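Local coordinates for putative sensory box/GGDEF family protein (Vibrio parahaemolyticus, PDB 3LID) that probably senses an extracellular signal through the PDC-fold sensor domain described here and, in the full-length protein, probably makes cyclic di-GMP from two GTP molecules, at residues A[28-33]-A[179-184]; A[190-195]-A[262-267]; A[231-236]-A[248-253]. One frame throughout, in Å; residues are numbered along the deposited sequence.

Overall arrangement
Starting at the N terminus, the long helix 9-45 carries segment 28-33, and contact 1 closes the first large loop when the chain returns to it at the end of helix 174-181, with the seven-stranded sheet built in between. The chain then enters the second antiparallel sheet. Contact 2 pairs strands 189-195 and 260-268, closing a second loop in series with the first. Contact 3 falls wholly within that second loop, laying helix 230-234 over strand 246-254, which is itself the neighbour of 260-268. Together the three join the N-terminal helix, the second sheet and the short helix packed on the sheet's other face from helix 9-45; the centres of contacts 2 and 3 are about 9 Å apart.

Contact 1: residues A[28-33]-A[179-184]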
loop_
_atom_site.group_PDB
_atom_site.type_symbol
_atom_site.label_atom_id
_atom_site.label_comp_id
_atom_site.label_asym_id
_atom_site.label_seq_id
_atom_site.Cartn_x
_atom_site.Cartn_y
_atom_site.Cartn_z
ATOM N N ARG A 28 -6.053 -11.305 -6.440
ATOM C CA ARG A 28 -7.440 -11.235 -5.990
ATOM C C ARG A 28 -7.551 -10.666 -4.556
ATOM O O ARG A 28 -8.501 -9.936 -4.240
ATOM C CB ARG A 28 -8.057 -12.659 -6.028
ATOM C CG ARG A 28 -8.375 -13.035 -7.529
ATOM C CD ARG A 28 -9.179 -14.361 -7.600
ATOM N NE ARG A 28 -8.455 -15.493 -7.082
ATOM C CZ ARG A 28 -7.836 -16.394 -7.828
ATOM N NH1 ARG A 28 -7.777 -16.295 -9.148
ATOM N NH2 ARG A 28 -7.275 -17.400 -7.206
ATOM N N GLU A 29 -6.595 -11.006 -3.713
ATOM C CA GLU A 29 -6.600 -10.450 -2.335
ATOM C C GLU A 29 -6.407 -8.906 -2.354
ATOM O O GLU A 29 -7.163 -8.176 -1.658
ATOM C CB GLU A 29 -5.543 -11.059 -1.446
ATOM C CG GLU A 29 -5.822 -12.596 -1.240
ATOM C CD GLU A 29 -5.233 -13.115 0.039
ATOM O OE1 GLU A 29 -4.018 -13.030 0.201
ATOM O OE2 GLU A 29 -6.016 -13.651 0.842
ATOM N N TYR A 30 -5.482 -8.412 -3.178
ATOM C CA TYR A 30 -5.357 -6.949 -3.315
ATOM C C TYR A 30 -6.621 -6.347 -3.889
ATOM O O TYR A 30 -7.004 -5.235 -3.459
ATOM C CB TYR A 30 -4.142 -6.522 -4.173
ATOM C CG TYR A 30 -2.862 -6.537 -3.368
ATOM C CD1 TYR A 30 -2.063 -7.687 -3.326
ATOM C CD2 TYR A 30 -2.416 -5.403 -2.642
ATOM C CE1 TYR A 30 -0.858 -7.724 -2.554
ATOM C CE2 TYR A 30 -1.233 -5.439 -1.943
ATOM C CZ TYR A 30 -0.447 -6.572 -1.901
ATOM O OH TYR A 30 0.742 -6.588 -1.139
ATOM N N ASN A 31 -7.241 -6.991 -4.882
ATOM C CA ASN A 31 -8.500 -6.419 -5.369
ATOM C C ASN A 31 -9.554 -6.334 -4.284
ATOM O O ASN A 31 -10.326 -5.331 -4.216
ATOM C CB ASN A 31 -9.085 -7.297 -6.480
ATOM C CG ASN A 31 -8.232 -7.328 -7.767
ATOM O OD1 ASN A 31 -7.464 -6.415 -8.114
ATOM N ND2 ASN A 31 -8.345 -8.439 -8.459
ATOM N N ASN A 32 -9.609 -7.345 -3.433
ATOM C CA ASN A 32 -10.558 -7.300 -2.316
ATOM C C ASN A 32 -10.218 -6.192 -1.315
ATOM O O ASN A 32 -11.073 -5.450 -0.791
ATOM C CB ASN A 32 -10.654 -8.653 -1.598
ATOM C CG ASN A 32 -11.611 -9.588 -2.356
ATOM O OD1 ASN A 32 -12.112 -9.190 -3.407
ATOM N ND2 ASN A 32 -11.778 -10.832 -1.894
ATOM N N ILE A 33 -8.949 -6.079 -1.033
ATOM C CA ILE A 33 -8.535 -4.976 -0.129
ATOM C C ILE A 33 -8.965 -3.594 -0.737
ATOM O O ILE A 33 -9.457 -2.691 -0.032
ATOM C CB ILE A 33 -6.991 -5.001 0.089
ATOM C CG1 ILE A 33 -6.578 -6.195 0.974
ATOM C CG2 ILE A 33 -6.478 -3.644 0.698
ATOM C CD1 ILE A 33 -7.057 -6.094 2.414
ATOM N N SER A 179 3.024 -7.193 4.675
ATOM C CA SER A 179 3.190 -8.158 5.740
ATOM C C SER A 179 2.004 -9.125 5.747
ATOM O O SER A 179 2.166 -10.306 5.981
ATOM C CB SER A 179 3.278 -7.432 7.103
ATOM O OG SER A 179 3.279 -8.379 8.195
ATOM N N LEU A 180 0.823 -8.633 5.412
ATOM C CA LEU A 180 -0.409 -9.444 5.470
ATOM C C LEU A 180 -0.485 -10.377 4.258
ATOM O O LEU A 180 -0.921 -11.540 4.402
ATOM C CB LEU A 180 -1.649 -8.486 5.465
ATOM C CG LEU A 180 -3.041 -9.081 5.518
ATOM C CD1 LEU A 180 -3.252 -9.685 6.933
ATOM C CD2 LEU A 180 -4.076 -8.006 5.190
ATOM N N LEU A 181 -0.103 -9.902 3.080
ATOM C CA LEU A 181 -0.524 -10.540 1.848
ATOM C C LEU A 181 0.615 -11.256 1.104
ATOM O O LEU A 181 0.336 -12.098 0.223
ATOM C CB LEU A 181 -1.199 -9.583 0.878
ATOM C CG LEU A 181 -2.458 -8.936 1.473
ATOM C CD1 LEU A 181 -3.025 -7.971 0.439
ATOM C CD2 LEU A 181 -3.387 -10.011 1.852
ATOM N N ASN A 182 1.840 -10.832 1.322
ATOM C CA ASN A 182 2.883 -11.160 0.310
ATOM C C ASN A 182 3.681 -12.438 0.622
ATOM O O ASN A 182 4.638 -12.736 -0.116
ATOM C CB ASN A 182 3.877 -10.050 0.109
ATOM C CG ASN A 182 3.261 -8.835 -0.500
ATOM O OD1 ASN A 182 2.080 -8.851 -0.887
ATOM N ND2 ASN A 182 4.025 -7.710 -0.479
ATOM N N TYR A 183 3.289 -13.175 1.642
ATOM C CA TYR A 183 3.916 -14.525 1.814
ATOM C C TYR A 183 2.833 -15.553 1.900
ATOM O O TYR A 183 1.831 -15.359 2.609
ATOM C CB TYR A 183 4.751 -14.525 3.086
ATOM C CG TYR A 183 5.332 -15.892 3.295
ATOM C CD1 TYR A 183 6.267 -16.392 2.386
ATOM C CD2 TYR A 183 4.911 -16.675 4.351
ATOM C CE1 TYR A 183 6.794 -17.733 2.549
ATOM C CE2 TYR A 183 5.439 -17.997 4.538
ATOM C CZ TYR A 183 6.362 -18.482 3.614
ATOM O OH TYR A 183 6.850 -19.785 3.745
ATOM N N SER A 184 3.016 -16.665 1.180
ATOM C CA SER A 184 2.052 -17.759 1.203
ATOM C C SER A 184 2.705 -18.953 1.883
ATOM O O SER A 184 3.661 -19.501 1.370
ATOM C CB SER A 184 1.712 -18.204 -0.211
ATOM O OG SER A 184 0.975 -19.427 -0.174
HETATM O O HOH W 1 -1.758 -13.360 -0.854
#
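Asn182 OD1, on a buried side chain, is gripped by one hydrogen bond across this contact, donated by Tyr30 OH at 2.6 Å. The hydroxyl arrives in the carbonyl plane on a lone pair, at a C=O...donor angle of 120°, while OD1 lies in the plane of the phenol ring at its edge. The two side chains cross at about a right angle, with ring and amide planes turned 34° apart. The bond favours the amide rotation that presents OD1 rather than ND2 to the phenol. One residue earlier, Leu181 works on the same ring from above: its CD1 methyl sits 3.6 Å from the Tyr30 centroid, only 8° off the normal, a textbook CH-pi contact. Tip to tip with it, Ile33 CG1 approaches Leu181 CD1 at 4.0 Å. The other branch, Leu181 CD2, rests 3.5 Å from Glu29 OE1, whose chain runs extended beyond CG. A water links the helices here, donating to Glu29 OE1 at 2.5 Å and to Leu181 O at 2.7 Å, and so occupies a carbonyl at the point where helix 174-181 ends. Tyr30 also meets Phe255 edge-to-face and touches Leu193, so the contact wedges the end of helix 174-181 against helix 9-45, beside strand 189-195 of the second sheet.

Contact 2: residues A[190-195]-A[262-267]; sequences HIELVK and HLIIDL. With EDO (1,2-ethanediol), chain H.
Leu193 and Leu263 lie side by side and point the same way, Leu193 CD2 meeting Leu263 CD1 at 3.8 Å, as befits a non-hydrogen-bonded pair of antiparallel strands. Ile191 crosses Leu263 obliquely, its CG2 branch 3.7 Å from Leu263 CB, while its CG1 branch turns to the CG1 of Ile265. On the opposite face stand Glu192, Val194, His262 and Ile264. There Val194 CG2 crosses over Ile264 CG1 at 3.8 Å, and the edge of the His262 ring faces Lys195 O.

The backbone holds these orientations with two reciprocal pairs of hydrogen bonds: Glu192 with Ile264, and Val194 with His262. The straightest, Val194 N to His262 O, has an N-H...O angle of 174° and a length of 2.9 Å.

The most distinctive feature is a meeting of like charges. Glu192 OE1 and Asp266 OD2 stand 4.4 Å apart, their carboxylate planes 50° apart, and a water donates to both, at 2.6 Å to Glu192 OE1 and 2.7 Å to Asp266 OD2. Such proximity might favour protonation of one acid, but Glu192 OE2 also makes a salt bridge with Arg208 and a hydrogen bond with Ser203, which should offset it; Asp266 OD2 bonds Tyr226 OH, and His262 ND1 bonds Ser252 OG. At the far end, Lys195 NZ reaches both oxygens of an ethanediol, most likely a crystallisation additive, and forms a salt bridge with Asp212.

Ile191, Leu193, Leu263 and Ile265 press onto Thr26, Tyr30, Leu23 and Ala19 of helix 9-45, giving the antiparallel sheet laid against a long N-terminal helix that marks this PDC-fold sensor domain.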
loop_
_atom_site.group_PDB
_atom_site.type_symbol
_atom_site.label_atom_id
_atom_site.label_comp_id
_atom_site.label_asym_id
_atom_site.label_seq_id
_atom_site.Cartn_x
_atom_site.Cartn_y
_atom_site.Cartn_z
ATOM N N HIS A 190 7.401 -15.840 -1.712
ATOM C CA HIS A 190 7.400 -14.392 -1.355
ATOM C C HIS A 190 7.053 -13.547 -2.555
ATOM O O HIS A 190 7.701 -13.641 -3.584
ATOM C CB HIS A 190 8.731 -13.990 -0.816
ATOM C CG HIS A 190 9.058 -14.613 0.518
ATOM N ND1 HIS A 190 8.708 -14.025 1.723
ATOM C CD2 HIS A 190 9.699 -15.772 0.835
ATOM C CE1 HIS A 190 9.142 -14.785 2.727
ATOM N NE2 HIS A 190 9.731 -15.858 2.213
ATOM N N ILE A 191 6.036 -12.686 -2.433
ATOM C CA ILE A 191 5.739 -11.863 -3.584
ATOM C C ILE A 191 6.380 -10.513 -3.339
ATOM O O ILE A 191 6.228 -9.972 -2.247
ATOM C CB ILE A 191 4.224 -11.757 -3.804
ATOM C CG1 ILE A 191 3.667 -13.132 -4.150
ATOM C CG2 ILE A 191 3.853 -10.574 -4.840
ATOM C CD1 ILE A 191 2.245 -13.152 -4.433
ATOM N N GLU A 192 7.101 -9.996 -4.295
ATOM C CA GLU A 192 7.688 -8.666 -4.190
ATOM C C GLU A 192 6.758 -7.727 -4.948
ATOM O O GLU A 192 6.077 -8.143 -5.913
ATOM C CB GLU A 192 9.104 -8.633 -4.834
ATOM C CG GLU A 192 10.099 -9.379 -3.954
ATOM C CD GLU A 192 11.459 -9.554 -4.616
ATOM O OE1 GLU A 192 11.504 -10.226 -5.658
ATOM O OE2 GLU A 192 12.460 -9.024 -4.104
ATOM N N LEU A 193 6.730 -6.444 -4.554
ATOM C CA LEU A 193 5.971 -5.489 -5.334
ATOM C C LEU A 193 6.935 -4.518 -5.968
ATOM O O LEU A 193 7.765 -3.901 -5.282
ATOM C CB LEU A 193 5.047 -4.607 -4.389
ATOM C CG LEU A 193 4.058 -5.463 -3.580
ATOM C CD1 LEU A 193 3.251 -4.474 -2.602
ATOM C CD2 LEU A 193 3.090 -6.128 -4.550
ATOM N N VAL A 194 6.803 -4.358 -7.258
ATOM C CA VAL A 194 7.614 -3.485 -8.097
ATOM C C VAL A 194 6.756 -2.504 -8.731
ATOM O O VAL A 194 5.768 -2.831 -9.423
ATOM C CB VAL A 194 8.385 -4.358 -9.190
ATOM C CG1 VAL A 194 9.184 -3.427 -10.082
ATOM C CG2 VAL A 194 9.328 -5.285 -8.451
ATOM N N LYS A 195 7.106 -1.206 -8.596
ATOM C CA LYS A 195 6.268 -0.186 -9.166
ATOM C C LYS A 195 6.440 -0.028 -10.660
ATOM O O LYS A 195 7.361 -0.596 -11.261
ATOM C CB LYS A 195 6.676 1.188 -8.557
ATOM C CG LYS A 195 6.287 1.153 -7.043
ATOM C CD LYS A 195 6.386 2.652 -6.550
ATOM C CE LYS A 195 7.888 3.033 -6.518
ATOM N NZ LYS A 195 8.002 4.545 -5.972
ATOM N N HIS A 262 3.344 -4.173 -10.083
ATOM C CA HIS A 262 3.743 -5.534 -10.607
ATOM C C HIS A 262 4.059 -6.434 -9.467
ATOM O O HIS A 262 4.771 -6.067 -8.535
ATOM C CB HIS A 262 4.992 -5.366 -11.498
ATOM C CG HIS A 262 4.789 -4.370 -12.592
ATOM N ND1 HIS A 262 3.873 -4.568 -13.617
ATOM C CD2 HIS A 262 5.405 -3.181 -12.862
ATOM C CE1 HIS A 262 3.924 -3.549 -14.460
ATOM N NE2 HIS A 262 4.850 -2.698 -14.042
ATOM N N LEU A 263 3.492 -7.640 -9.486
ATOM C CA LEU A 263 3.718 -8.566 -8.406
ATOM C C LEU A 263 4.727 -9.586 -9.000
ATOM O O LEU A 263 4.511 -10.101 -10.093
ATOM C CB LEU A 263 2.434 -9.337 -8.051
ATOM C CG LEU A 263 1.411 -8.573 -7.164
ATOM C CD1 LEU A 263 1.108 -7.169 -7.679
ATOM C CD2 LEU A 263 0.109 -9.442 -7.176
ATOM N N ILE A 264 5.763 -9.854 -8.242
ATOM C CA ILE A 264 6.912 -10.686 -8.742
ATOM C C ILE A 264 7.212 -11.780 -7.804
ATOM O O ILE A 264 7.304 -11.583 -6.590
ATOM C CB ILE A 264 8.128 -9.795 -8.845
ATOM C CG1 ILE A 264 7.873 -8.586 -9.781
ATOM C CG2 ILE A 264 9.438 -10.586 -9.235
ATOM C CD1 ILE A 264 7.605 -8.903 -11.191
ATOM N N ILE A 265 7.469 -12.994 -8.361
ATOM C CA ILE A 265 8.038 -14.057 -7.599
ATOM C C ILE A 265 9.354 -14.343 -8.333
ATOM O O ILE A 265 9.322 -14.683 -9.499
ATOM C CB ILE A 265 7.138 -15.309 -7.551
ATOM C CG1 ILE A 265 5.909 -14.960 -6.721
ATOM C CG2 ILE A 265 7.866 -16.514 -6.861
ATOM C CD1 ILE A 265 4.847 -16.000 -6.684
ATOM N N ASP A 266 10.460 -14.127 -7.640
ATOM C CA ASP A 266 11.820 -14.212 -8.215
ATOM C C ASP A 266 12.546 -15.277 -7.404
ATOM O O ASP A 266 12.772 -15.122 -6.220
ATOM C CB ASP A 266 12.488 -12.807 -8.173
ATOM C CG ASP A 266 13.974 -12.824 -8.465
ATOM O OD1 ASP A 266 14.557 -13.926 -8.668
ATOM O OD2 ASP A 266 14.571 -11.715 -8.439
ATOM N N LEU A 267 12.859 -16.431 -8.028
ATOM C CA LEU A 267 13.586 -17.497 -7.325
ATOM C C LEU A 267 14.896 -17.804 -8.086
ATOM O O LEU A 267 14.909 -17.930 -9.335
ATOM C CB LEU A 267 12.771 -18.774 -7.373
ATOM C CG LEU A 267 11.486 -18.634 -6.558
ATOM C CD1 LEU A 267 10.448 -19.578 -7.134
ATOM C CD2 LEU A 267 11.860 -18.951 -5.134
HETATM C C1 EDO H . 9.198 4.990 -2.612
HETATM O O1 EDO H . 9.665 3.937 -3.546
HETATM C C2 EDO H . 7.765 4.672 -2.231
HETATM O O2 EDO H . 6.923 4.888 -3.374
HETATM O O HOH W 2 10.050 -12.690 -5.154
HETATM O O HOH W 3 12.923 -9.637 -7.775
#

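Contact 3: residues A[231-236]-A[248-253]; sequences PRVVSE and IAFSSI
Segment 231-236, from helix 230-234 into the turn that follows, passes over segment 248-253 of strand 246-254, with Val233 and Phe250 CA atoms 6.1 Å apart and Glu236 CA descending to 5.0 Å from Ser252 CA. The turn out of the helix occurs at Glu236, whose positive phi (71°) directs the chain back toward the strand. This is a short helix packed on an antiparallel sheet of the PDC fold, on the face across from the long helix 9-45.

Phe250 is the main apolar anchor. Its CG takes the crowded position between backbone N and carbonyl carbon (chi1 48°), which stands the ring up beneath the helix. Val233 crosses it obliquely, CG2 at 3.7 Å from Phe250 CG, and the backbone N of Val233 lies over one face, 4.2 Å above the ring plane and offset toward the rim. Arg232 comes against the far tip through its CB, obliquely to the ring at Phe250 CZ, after which its bent chain leads away. Farther along, CB and CG of Glu236 pack on Ser252, whose OG also bonds His262 ND1 on the neighbouring strand.

The polar coupling runs through two waters. One accepts from Ser252 N at 2.9 Å and donates to Glu236 O at 2.8 Å, tying the strand backbone to the first residue that has left helical geometry. The other joins side chain to backbone, and it leaves Val233 O with two grips: Glu236 N donates to that carbonyl, and the water does so at 2.9 Å while accepting from Ser252 OG at 2.7 Å.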
loop_
_atom_site.group_PDB
_atom_site.type_symbol
_atom_site.label_atom_id
_atom_site.label_comp_id
_atom_site.label_asym_id
_atom_site.label_seq_id
_atom_site.Cartn_x
_atom_site.Cartn_y
_atom_site.Cartn_z
ATOM N N PRO A 231 10.445 -5.901 -20.081
ATOM C CA PRO A 231 9.373 -5.715 -21.023
ATOM C C PRO A 231 8.180 -6.658 -20.857
ATOM O O PRO A 231 7.052 -6.275 -21.160
ATOM C CB PRO A 231 10.081 -5.988 -22.428
ATOM C CG PRO A 231 11.480 -5.578 -22.148
ATOM C CD PRO A 231 11.757 -6.215 -20.759
ATOM N N ARG A 232 8.421 -7.891 -20.432
ATOM C CA ARG A 232 7.346 -8.853 -20.274
ATOM C C ARG A 232 6.507 -8.343 -19.075
ATOM O O ARG A 232 5.287 -8.422 -19.080
ATOM C CB ARG A 232 7.936 -10.243 -19.960
ATOM C CG ARG A 232 9.026 -10.773 -21.078
ATOM C CD ARG A 232 8.354 -11.209 -22.406
ATOM N NE ARG A 232 9.427 -11.647 -23.358
ATOM C CZ ARG A 232 10.269 -10.830 -24.017
ATOM N NH1 ARG A 232 10.135 -9.527 -23.899
ATOM N NH2 ARG A 232 11.269 -11.311 -24.785
ATOM N N VAL A 233 7.194 -7.866 -18.039
ATOM C CA VAL A 233 6.444 -7.392 -16.828
ATOM C C VAL A 233 5.610 -6.191 -17.205
ATOM O O VAL A 233 4.417 -6.124 -16.890
ATOM C CB VAL A 233 7.440 -6.975 -15.782
ATOM C CG1 VAL A 233 6.710 -6.390 -14.516
ATOM C CG2 VAL A 233 8.143 -8.255 -15.280
ATOM N N VAL A 234 6.228 -5.251 -17.957
ATOM C CA VAL A 234 5.541 -4.001 -18.336
ATOM C C VAL A 234 4.340 -4.245 -19.221
ATOM O O VAL A 234 3.385 -3.477 -19.222
ATOM C CB VAL A 234 6.604 -3.042 -18.975
ATOM C CG1 VAL A 234 5.997 -1.768 -19.577
ATOM C CG2 VAL A 234 7.706 -2.792 -17.933
ATOM N N SER A 235 4.328 -5.368 -19.942
ATOM C CA SER A 235 3.165 -5.727 -20.737
ATOM C C SER A 235 1.853 -5.873 -19.905
ATOM O O SER A 235 0.772 -5.819 -20.444
ATOM C CB SER A 235 3.443 -7.033 -21.483
ATOM O OG SER A 235 3.185 -8.180 -20.733
ATOM N N GLU A 236 2.033 -6.064 -18.598
ATOM C CA GLU A 236 0.904 -6.231 -17.621
ATOM C C GLU A 236 0.201 -7.574 -17.811
ATOM O O GLU A 236 -0.782 -7.840 -17.138
ATOM C CB GLU A 236 -0.082 -5.091 -17.700
ATOM C CG GLU A 236 0.533 -3.778 -17.323
ATOM C CD GLU A 236 -0.426 -2.639 -17.398
ATOM O OE1 GLU A 236 -1.595 -2.864 -17.166
ATOM O OE2 GLU A 236 0.005 -1.511 -17.640
ATOM N N ILE A 248 11.627 -15.841 -12.944
ATOM C CA ILE A 248 10.793 -14.737 -12.447
ATOM C C ILE A 248 9.390 -14.994 -13.021
ATOM O O ILE A 248 9.200 -15.089 -14.271
ATOM C CB ILE A 248 11.290 -13.420 -12.981
ATOM C CG1 ILE A 248 12.720 -13.170 -12.468
ATOM C CG2 ILE A 248 10.363 -12.264 -12.478
ATOM C CD1 ILE A 248 13.238 -12.007 -13.049
ATOM N N ALA A 249 8.402 -15.078 -12.122
ATOM C CA ALA A 249 7.035 -15.115 -12.513
ATOM C C ALA A 249 6.427 -13.744 -12.148
ATOM O O ALA A 249 6.852 -13.161 -11.141
ATOM C CB ALA A 249 6.285 -16.237 -11.792
ATOM N N PHE A 250 5.579 -13.235 -13.025
ATOM C CA PHE A 250 5.124 -11.847 -12.857
ATOM C C PHE A 250 3.669 -11.711 -13.247
ATOM O O PHE A 250 3.088 -12.478 -14.073
ATOM C CB PHE A 250 5.987 -10.906 -13.728
ATOM C CG PHE A 250 6.158 -11.412 -15.193
ATOM C CD1 PHE A 250 5.214 -11.126 -16.174
ATOM C CD2 PHE A 250 7.295 -12.182 -15.533
ATOM C CE1 PHE A 250 5.379 -11.635 -17.502
ATOM C CE2 PHE A 250 7.450 -12.673 -16.833
ATOM C CZ PHE A 250 6.509 -12.405 -17.781
ATOM N N SER A 251 3.017 -10.726 -12.620
ATOM C CA SER A 251 1.675 -10.402 -13.001
ATOM C C SER A 251 1.540 -8.907 -12.654
ATOM O O SER A 251 2.452 -8.324 -12.039
ATOM C CB SER A 251 0.623 -11.232 -12.266
ATOM O OG SER A 251 0.714 -10.899 -10.883
ATOM N N SER A 252 0.433 -8.325 -13.034
ATOM C CA SER A 252 0.176 -6.874 -12.766
ATOM C C SER A 252 -1.221 -6.651 -12.225
ATOM O O SER A 252 -2.182 -7.308 -12.705
ATOM C CB SER A 252 0.431 -6.012 -14.008
ATOM O OG SER A 252 1.770 -6.192 -14.433
ATOM N N ILE A 253 -1.345 -5.691 -11.286
ATOM C CA ILE A 253 -2.720 -5.294 -10.889
ATOM C C ILE A 253 -2.759 -3.828 -10.898
ATOM O O ILE A 253 -1.691 -3.171 -11.078
ATOM C CB ILE A 253 -3.063 -5.729 -9.481
ATOM C CG1 ILE A 253 -2.092 -5.124 -8.503
ATOM C CG2 ILE A 253 -3.109 -7.304 -9.458
ATOM C CD1 ILE A 253 -2.402 -5.568 -6.944
HETATM O O HOH W 4 2.805 -8.292 -15.798
HETATM O O HOH W 5 -1.148 -9.649 -15.061
#